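Local coordinates for flagellar hook-associated protein (Burkholderia pseudomallei, PDB 4UT1) that probably serves as a structural protein of the bacterial flagellum, forming part of the junction that joins hook to filament, at residues Ser335-Gly340 / Gly433-Thr438; Gly112-Ile117 / Leu147-Leu151; Asn350-Leu356 / Pro416-Phe422; Pro342-Asn347 / Ser421-Pro426. One frame throughout, in Å; residues are numbered along the deposited sequence.

Contact 1: Ser335-Gly340 / Gly433-Thr438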
loop_
_atom_site.group_PDB
_atom_site.type_symbol
_atom_site.label_atom_id
_atom_site.label_comp_id
_atom_site.label_asym_id
_atom_site.label_seq_id
_atom_site.Cartn_x
_atom_site.Cartn_y
_atom_site.Cartn_z
ATOM N N SER A 335 -1.714 18.384 -10.596
ATOM C CA SER A 335 -2.203 17.374 -9.665
ATOM C C SER A 335 -3.530 17.789 -9.036
ATOM O O SER A 335 -3.752 18.963 -8.779
ATOM C CB SER A 335 -1.159 17.114 -8.580
ATOM O OG SER A 335 -0.057 16.446 -9.163
ATOM N N LEU A 336 -4.404 16.814 -8.806
ATOM C CA LEU A 336 -5.631 17.024 -8.025
ATOM C C LEU A 336 -5.493 16.447 -6.608
ATOM O O LEU A 336 -6.215 16.839 -5.702
ATOM C CB LEU A 336 -6.836 16.400 -8.736
ATOM C CG LEU A 336 -7.143 17.007 -10.107
ATOM C CD1 LEU A 336 -8.364 16.350 -10.716
ATOM C CD2 LEU A 336 -7.351 18.515 -9.995
ATOM N N PHE A 337 -4.557 15.518 -6.423
ATOM C CA PHE A 337 -4.342 14.890 -5.120
ATOM C C PHE A 337 -2.860 14.774 -4.780
ATOM O O PHE A 337 -2.011 14.770 -5.662
ATOM C CB PHE A 337 -4.996 13.505 -5.086
ATOM C CG PHE A 337 -6.480 13.550 -5.228
ATOM C CD1 PHE A 337 -7.277 13.760 -4.125
ATOM C CD2 PHE A 337 -7.082 13.444 -6.482
ATOM C CE1 PHE A 337 -8.648 13.843 -4.249
ATOM C CE2 PHE A 337 -8.459 13.509 -6.608
ATOM C CZ PHE A 337 -9.243 13.705 -5.484
ATOM N N ALA A 338 -2.559 14.686 -3.483
ATOM C CA ALA A 338 -1.195 14.505 -3.025
ATOM C C ALA A 338 -1.146 13.514 -1.860
ATOM O O ALA A 338 -2.108 13.376 -1.111
ATOM C CB ALA A 338 -0.586 15.851 -2.618
ATOM N N VAL A 339 -0.028 12.808 -1.737
ATOM C CA VAL A 339 0.213 11.916 -0.611
ATOM C C VAL A 339 1.668 12.046 -0.153
ATOM O O VAL A 339 2.533 12.464 -0.929
ATOM C CB VAL A 339 -0.070 10.439 -0.968
ATOM C CG1 VAL A 339 -1.480 10.273 -1.487
ATOM C CG2 VAL A 339 0.941 9.951 -1.994
ATOM N N GLY A 340 1.943 11.680 1.096
ATOM C CA GLY A 340 3.304 11.713 1.600
ATOM C C GLY A 340 4.138 10.595 1.005
ATOM O O GLY A 340 3.595 9.655 0.419
ATOM N N GLY A 433 -1.433 11.581 5.011
ATOM C CA GLY A 433 -1.108 12.738 4.201
ATOM C C GLY A 433 -2.015 12.954 2.999
ATOM O O GLY A 433 -1.846 13.933 2.278
ATOM N N PHE A 434 -2.983 12.061 2.791
ATOM C CA PHE A 434 -3.870 12.168 1.625
ATOM C C PHE A 434 -4.621 13.493 1.617
ATOM O O PHE A 434 -5.299 13.834 2.584
ATOM C CB PHE A 434 -4.884 11.014 1.590
ATOM C CG PHE A 434 -5.662 10.944 0.305
ATOM C CD1 PHE A 434 -6.844 11.660 0.146
ATOM C CD2 PHE A 434 -5.204 10.175 -0.750
ATOM C CE1 PHE A 434 -7.557 11.617 -1.069
ATOM C CE2 PHE A 434 -5.914 10.122 -1.955
ATOM C CZ PHE A 434 -7.097 10.841 -2.098
ATOM N N SER A 435 -4.524 14.243 0.522
ATOM C CA SER A 435 -5.278 15.488 0.437
ATOM C C SER A 435 -5.518 15.940 -0.983
ATOM O O SER A 435 -4.890 15.461 -1.913
ATOM C CB SER A 435 -4.560 16.604 1.178
ATOM O OG SER A 435 -3.260 16.758 0.683
ATOM N N LEU A 436 -6.435 16.885 -1.120
ATOM C CA LEU A 436 -6.645 17.550 -2.388
ATOM C C LEU A 436 -5.460 18.472 -2.605
ATOM O O LEU A 436 -5.104 19.244 -1.713
ATOM C CB LEU A 436 -7.979 18.323 -2.379
ATOM C CG LEU A 436 -9.273 17.522 -2.530
ATOM C CD1 LEU A 436 -9.495 16.537 -1.378
ATOM C CD2 LEU A 436 -10.490 18.463 -2.664
ATOM N N ALA A 437 -4.806 18.368 -3.761
ATOM C CA ALA A 437 -3.745 19.307 -4.085
ATOM C C ALA A 437 -4.324 20.705 -4.277
ATOM O O ALA A 437 -3.660 21.706 -4.007
ATOM C CB ALA A 437 -3.001 18.862 -5.323
ATOM N N THR A 438 -5.566 20.753 -4.757
ATOM C CA THR A 438 -6.320 21.993 -4.885
ATOM C C THR A 438 -7.807 21.669 -4.770
ATOM O O THR A 438 -8.237 20.566 -5.124
ATOM C CB THR A 438 -6.035 22.713 -6.221
ATOM O OG1 THR A 438 -6.840 23.895 -6.307
ATOM C CG2 THR A 438 -6.361 21.808 -7.399
HETATM O O HOH W 1 -8.809 17.824 -6.029
#
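Phe-337 and Leu-436 face each other as the non-hydrogen-bonded pair of a two-stranded antiparallel sheet, and next to them Ala-338 and Ser-435 form its hydrogen-bonded pair. Ala-338 N gives a bond of 2.9 Å to Ser-435 O, and Ser-435 N returns one of 3.0 Å to Ala-338 O. Beyond the strand end, Ala-437 N reaches Leu-336 O at 2.8 Å. A water also donates to Leu-336 O, and its second bond goes to Thr-438 O.

The side chain of Phe-337 can be followed outward. Its CB lies 3.7 Å from Ser-435 O, still against the partner backbone. With CG set beside its own backbone N and anti to the carbonyl carbon (chi1 -64°), the ring swings to where Phe-434 and Leu-436 converge. CG itself lies near both Ser-435 O and Phe-434 CZ. Phe-337 CD1 comes closest, 3.6 Å from Phe-434 CZ. Further out, Phe-337 CE1 meets Leu-436 CD1 at 4.0 Å, the two side chains running side by side in the same direction. The planes of the Phe-337 and Phe-434 rings are 32° apart and the pairing is oblique. Val-339 CG1 touches Phe-434 CD2 at 3.8 Å. Beyond the pair, Phe-337 packs edge-to-face with Phe-314 and with Tyr-120, while Asn-319 bonds to both Leu-336 N and Phe-337 O.

The contact therefore divides its chemistry: backbone bonds join the two chains edge to edge, while the aromatic and leucine side chains fasten this short sheet to helices 134-193 and 287-322.

Contact 2: Gly112-Ile117 / Leu147-Leu151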
loop_
_atom_site.group_PDB
_atom_site.type_symbol
_atom_site.label_atom_id
_atom_site.label_comp_id
_atom_site.label_asym_id
_atom_site.label_seq_id
_atom_site.Cartn_x
_atom_site.Cartn_y
_atom_site.Cartn_z
ATOM N N GLY A 112 -18.615 2.535 2.027
ATOM C CA GLY A 112 -17.566 3.369 2.585
ATOM C C GLY A 112 -16.660 3.945 1.513
ATOM O O GLY A 112 -17.126 4.541 0.545
ATOM N N ILE A 113 -15.360 3.742 1.673
ATOM C CA ILE A 113 -14.388 4.301 0.748
ATOM C C ILE A 113 -14.623 3.842 -0.701
ATOM O O ILE A 113 -14.390 4.599 -1.635
ATOM C CB ILE A 113 -12.956 3.952 1.203
ATOM C CG1 ILE A 113 -12.566 4.855 2.388
ATOM C CG2 ILE A 113 -11.975 4.099 0.039
ATOM C CD1 ILE A 113 -11.504 4.290 3.305
ATOM N N ALA A 114 -15.104 2.615 -0.891
ATOM C CA ALA A 114 -15.401 2.149 -2.250
ATOM C C ALA A 114 -16.498 3.012 -2.878
ATOM O O ALA A 114 -16.436 3.367 -4.065
ATOM C CB ALA A 114 -15.813 0.684 -2.243
ATOM N N THR A 115 -17.492 3.369 -2.081
ATOM C CA THR A 115 -18.566 4.218 -2.576
ATOM C C THR A 115 -18.058 5.627 -2.871
ATOM O O THR A 115 -18.439 6.216 -3.871
ATOM C CB THR A 115 -19.740 4.297 -1.587
ATOM O OG1 THR A 115 -20.408 3.030 -1.553
ATOM C CG2 THR A 115 -20.725 5.357 -2.035
ATOM N N ALA A 116 -17.206 6.159 -1.996
ATOM C CA ALA A 116 -16.639 7.493 -2.208
ATOM C C ALA A 116 -15.820 7.531 -3.501
ATOM O O ALA A 116 -15.848 8.519 -4.235
ATOM C CB ALA A 116 -15.775 7.914 -1.024
ATOM N N ILE A 117 -15.086 6.459 -3.777
ATOM C CA ILE A 117 -14.293 6.398 -5.011
ATOM C C ILE A 117 -15.218 6.389 -6.234
ATOM O O ILE A 117 -15.044 7.189 -7.165
ATOM C CB ILE A 117 -13.374 5.166 -5.029
ATOM C CG1 ILE A 117 -12.283 5.316 -3.977
ATOM C CG2 ILE A 117 -12.693 5.018 -6.380
ATOM C CD1 ILE A 117 -11.396 4.092 -3.851
ATOM N N LEU A 147 -14.102 11.840 -0.077
ATOM C CA LEU A 147 -13.154 10.747 -0.141
ATOM C C LEU A 147 -11.943 11.001 0.754
ATOM O O LEU A 147 -11.506 10.114 1.493
ATOM C CB LEU A 147 -12.710 10.531 -1.599
ATOM C CG LEU A 147 -11.578 9.528 -1.796
ATOM C CD1 LEU A 147 -11.999 8.145 -1.356
ATOM C CD2 LEU A 147 -11.166 9.523 -3.284
ATOM N N ALA A 148 -11.405 12.216 0.705
ATOM C CA ALA A 148 -10.206 12.535 1.486
ATOM C C ALA A 148 -10.509 12.423 2.969
ATOM O O ALA A 148 -9.700 11.924 3.752
ATOM C CB ALA A 148 -9.697 13.937 1.154
ATOM N N SER A 149 -11.689 12.884 3.359
ATOM C CA SER A 149 -12.080 12.804 4.759
ATOM C C SER A 149 -12.053 11.374 5.255
ATOM O O SER A 149 -11.592 11.101 6.372
ATOM C CB SER A 149 -13.482 13.400 4.962
ATOM O OG SER A 149 -13.406 14.808 4.897
ATOM N N GLN A 150 -12.558 10.461 4.434
ATOM C CA GLN A 150 -12.648 9.064 4.847
ATOM C C GLN A 150 -11.277 8.406 4.898
ATOM O O GLN A 150 -10.963 7.650 5.836
ATOM C CB GLN A 150 -13.583 8.303 3.918
ATOM C CG GLN A 150 -15.035 8.674 4.138
ATOM C CD GLN A 150 -15.941 8.152 3.055
ATOM O OE1 GLN A 150 -15.937 6.964 2.741
ATOM N NE2 GLN A 150 -16.714 9.043 2.463
ATOM N N LEU A 151 -10.455 8.690 3.896
ATOM C CA LEU A 151 -9.110 8.134 3.865
ATOM C C LEU A 151 -8.264 8.656 5.032
ATOM O O LEU A 151 -7.579 7.890 5.684
ATOM C CB LEU A 151 -8.432 8.435 2.533
ATOM C CG LEU A 151 -8.930 7.601 1.354
ATOM C CD1 LEU A 151 -8.334 8.099 0.036
ATOM C CD2 LEU A 151 -8.621 6.107 1.560
#
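Gly-112 O, close to the side chain of Gln-150, receives two backbone N-H groups: Ala-116 N at 3.0 Å, and Thr-115 N in a weaker bond. These bonds open helix 113-129, with Gly-112 at its N-cap, and the helix packs nearly antiparallel against helix 134-193 in the helical part of the protein. The axes of 113-117 and 147-151 approach to 9.6 Å, with 156° between their directions.

No hydrogen bond crosses the contact. Gln-150 lays its extended chain past Ile-113, the two side chains sliding by in opposite directions with Gln-150 CB 3.9 Å from Ile-113 CG1. This carries Gln-150 OE1 to the start of the facing helix, 3.4 Å from Ile-113 N, at too poor an angle for a bond. Gly-112 O, a second acceptor, is also close to that amide oxygen.

The rest is hydrocarbon. Ile-113 CD1 meets Leu-151 CD2 at 3.8 Å, the side chains crossing at about a right angle. Phe-314 of helix 287-322 packs on Leu-147, and Tyr-597 of helix 593-630 on Ile-113. Leu-147 has CG anti to its backbone N (chi1 173°), which brings Leu-147 CD1 against both Ala-116 CB, 3.8 Å away, and Ile-117 CG1, 3.9 Å away.

Contact 3: Asn350-Leu356 / Pro416-Phe422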
loop_
_atom_site.group_PDB
_atom_site.type_symbol
_atom_site.label_atom_id
_atom_site.label_comp_id
_atom_site.label_asym_id
_atom_site.label_seq_id
_atom_site.Cartn_x
_atom_site.Cartn_y
_atom_site.Cartn_z
ATOM N N ASN A 350 21.525 -1.427 13.128
ATOM C CA ASN A 350 22.507 -1.075 12.087
ATOM C C ASN A 350 23.837 -0.584 12.648
ATOM O O ASN A 350 23.875 0.090 13.677
ATOM C CB ASN A 350 21.943 -0.012 11.143
ATOM C CG ASN A 350 20.982 -0.589 10.143
ATOM O OD1 ASN A 350 20.568 -1.737 10.272
ATOM N ND2 ASN A 350 20.616 0.199 9.138
ATOM N N THR A 351 24.922 -0.948 11.972
ATOM C CA THR A 351 26.261 -0.509 12.360
ATOM C C THR A 351 26.827 0.457 11.312
ATOM O O THR A 351 27.653 1.312 11.624
ATOM C CB THR A 351 27.221 -1.714 12.563
ATOM O OG1 THR A 351 27.403 -2.404 11.322
ATOM C CG2 THR A 351 26.646 -2.686 13.595
ATOM N N GLY A 352 26.367 0.331 10.070
ATOM C CA GLY A 352 26.733 1.275 9.033
ATOM C C GLY A 352 25.914 2.550 9.164
ATOM O O GLY A 352 25.020 2.641 10.009
ATOM N N SER A 353 26.203 3.535 8.321
ATOM C CA SER A 353 25.542 4.831 8.435
ATOM C C SER A 353 24.719 5.202 7.204
ATOM O O SER A 353 24.280 6.343 7.077
ATOM C CB SER A 353 26.582 5.919 8.693
ATOM O OG SER A 353 27.515 5.953 7.628
ATOM N N ALA A 354 24.525 4.252 6.294
ATOM C CA ALA A 354 23.823 4.544 5.049
ATOM C C ALA A 354 22.375 4.954 5.326
ATOM O O ALA A 354 21.806 4.582 6.352
ATOM C CB ALA A 354 23.870 3.348 4.116
ATOM N N THR A 355 21.816 5.733 4.401
ATOM C CA THR A 355 20.424 6.161 4.431
ATOM C C THR A 355 19.709 5.656 3.181
ATOM O O THR A 355 20.297 5.571 2.104
ATOM C CB THR A 355 20.289 7.700 4.496
ATOM O OG1 THR A 355 20.966 8.286 3.379
ATOM C CG2 THR A 355 20.890 8.242 5.772
ATOM N N LEU A 356 18.436 5.319 3.324
ATOM C CA LEU A 356 17.679 4.776 2.208
ATOM C C LEU A 356 16.474 5.645 1.886
ATOM O O LEU A 356 15.785 6.117 2.782
ATOM C CB LEU A 356 17.225 3.352 2.522
ATOM C CG LEU A 356 16.313 2.654 1.518
ATOM C CD1 LEU A 356 17.051 2.344 0.191
ATOM C CD2 LEU A 356 15.773 1.380 2.138
ATOM N N PRO A 416 25.671 -0.190 2.816
ATOM C CA PRO A 416 25.535 -0.391 4.263
ATOM C C PRO A 416 26.545 -1.412 4.769
ATOM O O PRO A 416 27.289 -1.958 3.964
ATOM C CB PRO A 416 24.096 -0.917 4.418
ATOM C CG PRO A 416 23.426 -0.653 3.112
ATOM C CD PRO A 416 24.518 -0.735 2.084
ATOM N N ASN A 417 26.602 -1.653 6.075
ATOM C CA ASN A 417 27.403 -2.773 6.562
ATOM C C ASN A 417 26.612 -4.066 6.459
ATOM O O ASN A 417 25.381 -4.036 6.464
ATOM C CB ASN A 417 27.839 -2.547 8.015
ATOM C CG ASN A 417 28.965 -1.548 8.127
ATOM O OD1 ASN A 417 29.601 -1.205 7.128
ATOM N ND2 ASN A 417 29.234 -1.086 9.349
ATOM N N ALA A 418 27.303 -5.195 6.359
ATOM C CA ALA A 418 26.640 -6.494 6.479
ATOM C C ALA A 418 25.860 -6.531 7.783
ATOM O O ALA A 418 26.378 -6.138 8.825
ATOM C CB ALA A 418 27.645 -7.630 6.444
ATOM N N GLY A 419 24.621 -7.004 7.723
ATOM C CA GLY A 419 23.774 -7.039 8.905
ATOM C C GLY A 419 22.843 -5.845 8.997
ATOM O O GLY A 419 21.923 -5.835 9.816
ATOM N N ASP A 420 23.070 -4.832 8.165
ATOM C CA ASP A 420 22.226 -3.645 8.208
ATOM C C ASP A 420 20.863 -3.921 7.561
ATOM O O ASP A 420 20.747 -4.697 6.607
ATOM C CB ASP A 420 22.904 -2.460 7.517
ATOM C CG ASP A 420 23.984 -1.817 8.368
ATOM O OD1 ASP A 420 24.191 -2.244 9.526
ATOM O OD2 ASP A 420 24.616 -0.860 7.873
ATOM N N SER A 421 19.829 -3.272 8.079
ATOM C CA SER A 421 18.478 -3.462 7.566
ATOM C C SER A 421 17.724 -2.134 7.577
ATOM O O SER A 421 17.999 -1.280 8.420
ATOM C CB SER A 421 17.721 -4.497 8.410
ATOM O OG SER A 421 16.425 -4.739 7.899
ATOM N N PHE A 422 16.796 -1.972 6.629
ATOM C CA PHE A 422 15.912 -0.803 6.571
ATOM C C PHE A 422 14.452 -1.223 6.443
ATOM O O PHE A 422 14.092 -2.026 5.581
ATOM C CB PHE A 422 16.289 0.117 5.401
ATOM C CG PHE A 422 17.700 0.627 5.471
ATOM C CD1 PHE A 422 18.757 -0.155 5.023
ATOM C CD2 PHE A 422 17.971 1.874 6.000
ATOM C CE1 PHE A 422 20.057 0.304 5.102
ATOM C CE2 PHE A 422 19.267 2.339 6.080
ATOM C CZ PHE A 422 20.310 1.551 5.630
HETATM O O HOH W 2 20.423 -4.419 11.541
HETATM O O HOH W 3 25.615 -4.205 10.740
HETATM O O HOH W 4 23.892 1.482 7.086
#
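Asn-350 holds Ser-421 through both ends of its amide: Ser-421 N donates to Asn-350 OD1 over 2.8 Å in a nearly straight bond (167°), and ND2 donates more obliquely to Ser-421 O. In this way the side-chain amide of a loop residue in the D2-like domain bonds to both backbone polar atoms of Ser-421, next to the type II beta turn Asn-417 to Asp-420.

The carboxylate of Asp-420 gathers several backbone N-H groups. Thr-351 N meets Asp-420 OD1 on the syn side at 2.9 Å, while Gly-352 N makes only weak bonds to the two oxygens. Within the turn, Asn-417 N binds Asp-420 OD2 at 2.8 Å from above the carboxylate plane. Asn-417 ND2, in turn, donates to Thr-351 OG1 with that oxygen lying in the amide plane.

Waters fill in the polar network. One links Thr-351 OG1, Ala-418 O and Asp-420 OD1; another joins Ala-354 N to Asp-420 OD2; a third bridges Asn-350 OD1 and Gly-419 O.

Apolar contact centres on the Phe-422 ring. Leu-356 CB makes a CH-pi contact over one face, 4.2 Å from the ring centroid, and Leu-356 CD2 presses on Phe-422 CB at 3.5 Å. Asn-350 ND2 lies over the opposite face, toward the rim, and at the ring edge, in its plane, Ala-354 O lies 3.4 Å from Phe-422 CE2.

Contact 4: Pro342-Asn347 / Ser421-Pro426. With EDO (1,2-ethanediol), chain L.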
loop_
_atom_site.group_PDB
_atom_site.type_symbol
_atom_site.label_atom_id
_atom_site.label_comp_id
_atom_site.label_asym_id
_atom_site.label_seq_id
_atom_site.Cartn_x
_atom_site.Cartn_y
_atom_site.Cartn_z
ATOM N N PRO A 342 6.940 7.357 0.881
ATOM C CA PRO A 342 7.120 6.138 1.670
ATOM C C PRO A 342 7.846 6.413 2.984
ATOM O O PRO A 342 8.549 7.414 3.116
ATOM C CB PRO A 342 7.947 5.258 0.743
ATOM C CG PRO A 342 7.469 5.644 -0.626
ATOM C CD PRO A 342 7.199 7.132 -0.551
ATOM N N ALA A 343 7.655 5.540 3.959
ATOM C CA ALA A 343 8.352 5.673 5.219
ATOM C C ALA A 343 9.512 4.700 5.225
ATOM O O ALA A 343 9.348 3.536 4.841
ATOM C CB ALA A 343 7.411 5.411 6.396
ATOM N N VAL A 344 10.674 5.177 5.662
ATOM C CA VAL A 344 11.860 4.333 5.765
ATOM C C VAL A 344 12.529 4.525 7.131
ATOM O O VAL A 344 12.795 5.651 7.554
ATOM C CB VAL A 344 12.879 4.626 4.651
ATOM C CG1 VAL A 344 14.061 3.660 4.749
ATOM C CG2 VAL A 344 12.216 4.539 3.280
ATOM N N TYR A 345 12.753 3.420 7.825
ATOM C CA TYR A 345 13.494 3.434 9.089
ATOM C C TYR A 345 14.772 2.623 8.974
ATOM O O TYR A 345 14.723 1.464 8.578
ATOM C CB TYR A 345 12.666 2.846 10.235
ATOM C CG TYR A 345 11.361 3.541 10.498
ATOM C CD1 TYR A 345 11.337 4.799 11.068
ATOM C CD2 TYR A 345 10.153 2.935 10.177
ATOM C CE1 TYR A 345 10.146 5.443 11.309
ATOM C CE2 TYR A 345 8.961 3.565 10.417
ATOM C CZ TYR A 345 8.964 4.822 10.987
ATOM O OH TYR A 345 7.785 5.466 11.237
ATOM N N ALA A 346 15.904 3.213 9.350
ATOM C CA ALA A 346 17.116 2.421 9.527
ATOM C C ALA A 346 16.951 1.599 10.809
ATOM O O ALA A 346 16.578 2.136 11.851
ATOM C CB ALA A 346 18.342 3.309 9.590
ATOM N N ASN A 347 17.144 0.290 10.713
ATOM C CA ASN A 347 16.973 -0.583 11.864
ATOM C C ASN A 347 17.938 -0.149 12.961
ATOM O O ASN A 347 19.061 0.255 12.674
ATOM C CB ASN A 347 17.192 -2.050 11.471
ATOM C CG ASN A 347 16.861 -3.022 12.596
ATOM O OD1 ASN A 347 17.563 -3.086 13.601
ATOM N ND2 ASN A 347 15.802 -3.805 12.411
ATOM N N SER A 421 19.829 -3.272 8.079
ATOM C CA SER A 421 18.478 -3.462 7.566
ATOM C C SER A 421 17.724 -2.134 7.577
ATOM O O SER A 421 17.999 -1.280 8.420
ATOM C CB SER A 421 17.721 -4.497 8.410
ATOM O OG SER A 421 16.425 -4.739 7.899
ATOM N N PHE A 422 16.796 -1.972 6.629
ATOM C CA PHE A 422 15.912 -0.803 6.571
ATOM C C PHE A 422 14.452 -1.223 6.443
ATOM O O PHE A 422 14.092 -2.026 5.581
ATOM C CB PHE A 422 16.289 0.117 5.401
ATOM C CG PHE A 422 17.700 0.627 5.471
ATOM C CD1 PHE A 422 18.757 -0.155 5.023
ATOM C CD2 PHE A 422 17.971 1.874 6.000
ATOM C CE1 PHE A 422 20.057 0.304 5.102
ATOM C CE2 PHE A 422 19.267 2.339 6.080
ATOM C CZ PHE A 422 20.310 1.551 5.630
ATOM N N THR A 423 13.599 -0.681 7.306
ATOM C CA THR A 423 12.179 -0.943 7.163
ATOM C C THR A 423 11.620 -0.034 6.094
ATOM O O THR A 423 11.864 1.166 6.090
ATOM C CB THR A 423 11.417 -0.727 8.467
ATOM O OG1 THR A 423 12.007 -1.544 9.467
ATOM C CG2 THR A 423 9.943 -1.114 8.290
ATOM N N VAL A 424 10.884 -0.624 5.168
ATOM C CA VAL A 424 10.339 0.135 4.062
ATOM C C VAL A 424 8.838 -0.011 4.067
ATOM O O VAL A 424 8.318 -1.120 3.888
ATOM C CB VAL A 424 10.900 -0.330 2.722
ATOM C CG1 VAL A 424 10.240 0.449 1.579
ATOM C CG2 VAL A 424 12.415 -0.145 2.710
ATOM N N LEU A 425 8.153 1.111 4.294
ATOM C CA LEU A 425 6.698 1.147 4.380
ATOM C C LEU A 425 6.184 2.068 3.287
ATOM O O LEU A 425 5.963 3.260 3.522
ATOM C CB LEU A 425 6.237 1.644 5.759
ATOM C CG LEU A 425 6.840 1.006 7.020
ATOM C CD1 LEU A 425 6.268 1.663 8.279
ATOM C CD2 LEU A 425 6.555 -0.494 7.059
ATOM N N PRO A 426 6.028 1.534 2.068
ATOM C CA PRO A 426 5.725 2.395 0.925
ATOM C C PRO A 426 4.337 3.021 0.972
ATOM O O PRO A 426 4.185 4.104 0.402
ATOM C CB PRO A 426 5.841 1.445 -0.268
ATOM C CG PRO A 426 6.708 0.289 0.245
ATOM C CD PRO A 426 6.260 0.138 1.662
HETATM C C1 EDO L . 10.359 7.521 8.254
HETATM O O1 EDO L . 10.365 7.959 6.883
HETATM C C2 EDO L . 9.900 8.626 9.200
HETATM O O2 EDO L . 10.877 9.668 9.316
HETATM O O HOH W 5 14.650 -3.282 9.522
#
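The Tyr-345 ring is met at its edge, near the ring plane, by Leu-425 CD1, 3.9 Å from Tyr-345 CE2, and by Thr-423 CB. A bound 1,2-ethanediol, probably from the crystallisation liquor, approaches the same ring obliquely. The ring of Phe-422, on the other face of the sheet, touches Ala-346: Phe-422 CE2 lies 3.8 Å from Ala-346 CB.

Between the two rings a pair of antiparallel strands runs in regular register. Ala-343 with Leu-425 and Tyr-345 with Thr-423 are hydrogen-bonded pairs, the shortest bond being Thr-423 N to Tyr-345 O at 2.7 Å. Asn-347 N extends the series to Ser-421 O at 2.9 Å. Val-344 N points outward and donates to O1 of the ethanediol over 3.1 Å. At the far end Pro-342 CB rests on Pro-426 CA at 3.6 Å. One water binds Asn-347 ND2, Ser-421 OG and Thr-423 OG1; the main partner of Thr-423 OG1 is Ser-255 O, and Asn-347 OD1 accepts from Asn-349 N.

Strand 343-346 is an outermost strand of the five-stranded antiparallel sheet, and 421-425 lies between it and strand 371-375. The face bearing Val-344, Phe-422 and Val-424 packs on strands 356-360 and 408-412, while on the other face Tyr-345 reaches Pro-257.

Contacts 1 and 2 meet directly, their centres 14 Å apart: Leu-436 CD1 sits 3.6 Å from Ala-148 CB, and Phe-434 packs on Leu-151, so the short sheet of contact 1 lies on one of the helices of contact 2. Contacts 3 and 4, with centres 11 Å apart, share Ser-421 and Phe-422 on strand 421-425; Leu-356 CD2 of contact 3 also touches Val-424 CG2 of contact 4 at 3.7 Å. Strand 337-338 is followed in the chain by strand 343-346, and contact 4 lies within the stretch between the two segments of contact 1, about 22 Å away between centres. Contacts 2 and 3 are the farthest apart, about 38 Å between centres.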